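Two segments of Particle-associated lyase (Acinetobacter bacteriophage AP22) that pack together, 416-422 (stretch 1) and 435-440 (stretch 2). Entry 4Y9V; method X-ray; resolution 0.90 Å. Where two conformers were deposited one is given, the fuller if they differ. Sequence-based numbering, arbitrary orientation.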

# COMPACT_ATOMS: atom_id res chain seq x y z
N ASP A 416 13.03 -22.82 2.68
CA ASP A 416 14.03 -21.78 2.86
C ASP A 416 13.36 -20.53 3.45
O ASP A 416 12.21 -20.20 3.09
CB ASP A 416 14.66 -21.43 1.54
CG ASP A 416 15.50 -22.53 0.90
OD1 ASP A 416 15.82 -23.54 1.57
OD2 ASP A 416 15.89 -22.36 -0.29
N LEU A 417 14.08 -19.83 4.30
CA LEU A 417 13.64 -18.64 4.98
C LEU A 417 14.33 -17.41 4.39
O LEU A 417 15.55 -17.40 4.30
CB LEU A 417 13.96 -18.76 6.48
CG LEU A 417 13.52 -17.63 7.35
CD1 LEU A 417 13.19 -18.09 8.70
CD2 LEU A 417 14.56 -16.53 7.44
N THR A 418 13.56 -16.39 4.02
CA THR A 418 14.14 -15.15 3.50
C THR A 418 13.62 -13.96 4.28
O THR A 418 12.39 -13.82 4.39
CB THR A 418 13.78 -14.98 2.03
OG1 THR A 418 14.28 -16.07 1.26
CG2 THR A 418 14.33 -13.69 1.43
N VAL A 419 14.49 -13.14 4.81
CA VAL A 419 14.10 -11.84 5.38
C VAL A 419 14.35 -10.77 4.33
O VAL A 419 15.50 -10.67 3.88
CB VAL A 419 14.88 -11.52 6.67
CG1 VAL A 419 14.48 -10.13 7.19
CG2 VAL A 419 14.66 -12.58 7.73
N LYS A 420 13.33 -10.00 4.01
CA LYS A 420 13.41 -8.99 2.95
C LYS A 420 13.01 -7.63 3.53
O LYS A 420 11.83 -7.35 3.68
CB LYS A 420 12.52 -9.35 1.75
CG LYS A 420 12.84 -8.60 0.48
CD LYS A 420 12.17 -9.19 -0.79
CE LYS A 420 12.67 -8.54 -2.04
NZ LYS A 420 12.02 -9.18 -3.22
N LEU A 421 14.02 -6.81 3.89
CA LEU A 421 13.82 -5.50 4.51
C LEU A 421 14.10 -4.49 3.39
O LEU A 421 15.23 -4.35 2.96
CB LEU A 421 14.73 -5.35 5.72
CG LEU A 421 14.42 -4.18 6.65
CD1 LEU A 421 15.28 -4.33 7.92
CD2 LEU A 421 14.64 -2.81 6.04
N ASP A 422 13.02 -3.87 2.92
CA ASP A 422 13.02 -3.03 1.72
C ASP A 422 12.54 -1.64 2.10
O ASP A 422 11.35 -1.42 2.30
CB ASP A 422 12.13 -3.66 0.68
CG ASP A 422 12.00 -2.97 -0.62
OD1 ASP A 422 12.77 -2.04 -0.90
OD2 ASP A 422 11.05 -3.37 -1.40
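Stretch 2 (435-440) GIVTIR

Stretch 2 lies over the apolar face of stretch 1 and runs against it: the direction from Ile436 to Ile439 is 178° from that of Leu417 to Leu421, so the two chains are almost exactly antiparallel. They are not neighbours in one sheet. No hydrogen bond joins them, and at the closest backbone register the CA of Val419 stands 8.2 Å from the CA of Val437, a gap filled by side chains.

Stretch 1 is extended from Leu417 to Asp422, and its alternation sets the pattern. Leu417, Val419 and Leu421 send their CA-to-CB bonds toward stretch 2, while Lys420 between them points away and Thr418 is out of reach. The result is a row of three apolar bumps, leucine, valine, leucine, with the shortest side chain in the middle. Stretch 2 is less regular. Its chain turns a corner at Ile436 and Val437, Ile436 having phi/psi of -89/-62, before it runs on as a strand through Ile439 and Arg440. At the corner two consecutive residues, Ile436 and Val437, both point toward stretch 1; Ile439 follows after Thr438, which stays out of reach.

The centre is valine against valine, both with chi1 t, meeting at 4.2 Å between Val419 CG1 and Val437 CG1. To one side, Ile439 (chi1 m, chi2 m) sets its CD1 at the hollow between Val419 CG2, 4.0 Å away, and Leu417 CD2, 4.5 Å away. Its terminal methyl thus reaches both residues, touching the valine and resting more loosely against the leucine, whose chi2 of 149° lies between wells.

On the other side of the valine pair, Leu421 is the bump. Its CD1 sits at the notch between Ile436 CG2, at 4.0 Å, and Val437 CG2, at 4.2 Å, so a single methyl meets the two residues of the corner. The antiparallel course gives the order: Leu421 near the start of the contact in stretch 2, Leu417 near its end.

The rules are simple. No backbone hydrogen bonds join the stretches; the contact consists of apolar side chains. Ile439 and Leu421 each reach two residues across, as do the two valines that hold the middle, while Leu417 and Ile436 each meet one. The contact is modest, 207 Å² summed over both sides, yet all six residues that make it are buried in the whole assembly. The polar side chains of both stretches take no part, and the hydroxyls of Thr418 and Thr438 find hydrogen bonds elsewhere in the structure.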

# COMPACT_ATOMS: atom_id res chain seq x y z
N GLY A 435 22.79 -4.75 15.86
CA GLY A 435 22.53 -5.39 14.59
C GLY A 435 21.15 -5.01 14.06
O GLY A 435 20.22 -4.78 14.82
N ILE A 436 21.04 -5.01 12.71
CA ILE A 436 19.74 -4.80 12.06
C ILE A 436 19.01 -6.11 11.87
O ILE A 436 17.93 -6.28 12.42
CB ILE A 436 19.88 -3.95 10.78
CG1 ILE A 436 20.57 -2.60 11.06
CG2 ILE A 436 18.51 -3.75 10.15
CD1 ILE A 436 19.97 -1.80 12.19
N VAL A 437 19.57 -7.04 11.08
CA VAL A 437 18.98 -8.37 10.91
C VAL A 437 19.97 -9.40 11.41
O VAL A 437 21.10 -9.47 10.93
CB VAL A 437 18.62 -8.68 9.44
CG1 VAL A 437 18.06 -10.09 9.31
CG2 VAL A 437 17.63 -7.67 8.88
N THR A 438 19.52 -10.21 12.37
CA THR A 438 20.29 -11.36 12.85
C THR A 438 19.38 -12.59 12.86
O THR A 438 18.28 -12.54 13.42
CB THR A 438 20.84 -11.13 14.26
OG1 THR A 438 21.71 -10.00 14.21
CG2 THR A 438 21.58 -12.35 14.79
N ILE A 439 19.85 -13.68 12.26
CA ILE A 439 19.21 -14.99 12.36
C ILE A 439 20.24 -15.92 13.03
O ILE A 439 21.37 -16.02 12.53
CB ILE A 439 18.81 -15.54 11.00
CG1 ILE A 439 17.90 -14.57 10.20
CG2 ILE A 439 18.20 -16.95 11.16
CD1 ILE A 439 16.51 -14.39 10.82
N ARG A 440 19.84 -16.61 14.10
CA ARG A 440 20.66 -17.60 14.74
C ARG A 440 19.95 -18.95 14.77
O ARG A 440 18.74 -19.01 14.97
CB ARG A 440 21.03 -17.25 16.18
CG ARG A 440 21.75 -15.91 16.36
CD ARG A 440 23.11 -15.83 15.74
NE ARG A 440 24.12 -16.74 16.30
CZ ARG A 440 24.89 -16.42 17.34
NH1 ARG A 440 24.72 -15.33 18.04
NH2 ARG A 440 25.89 -17.27 17.67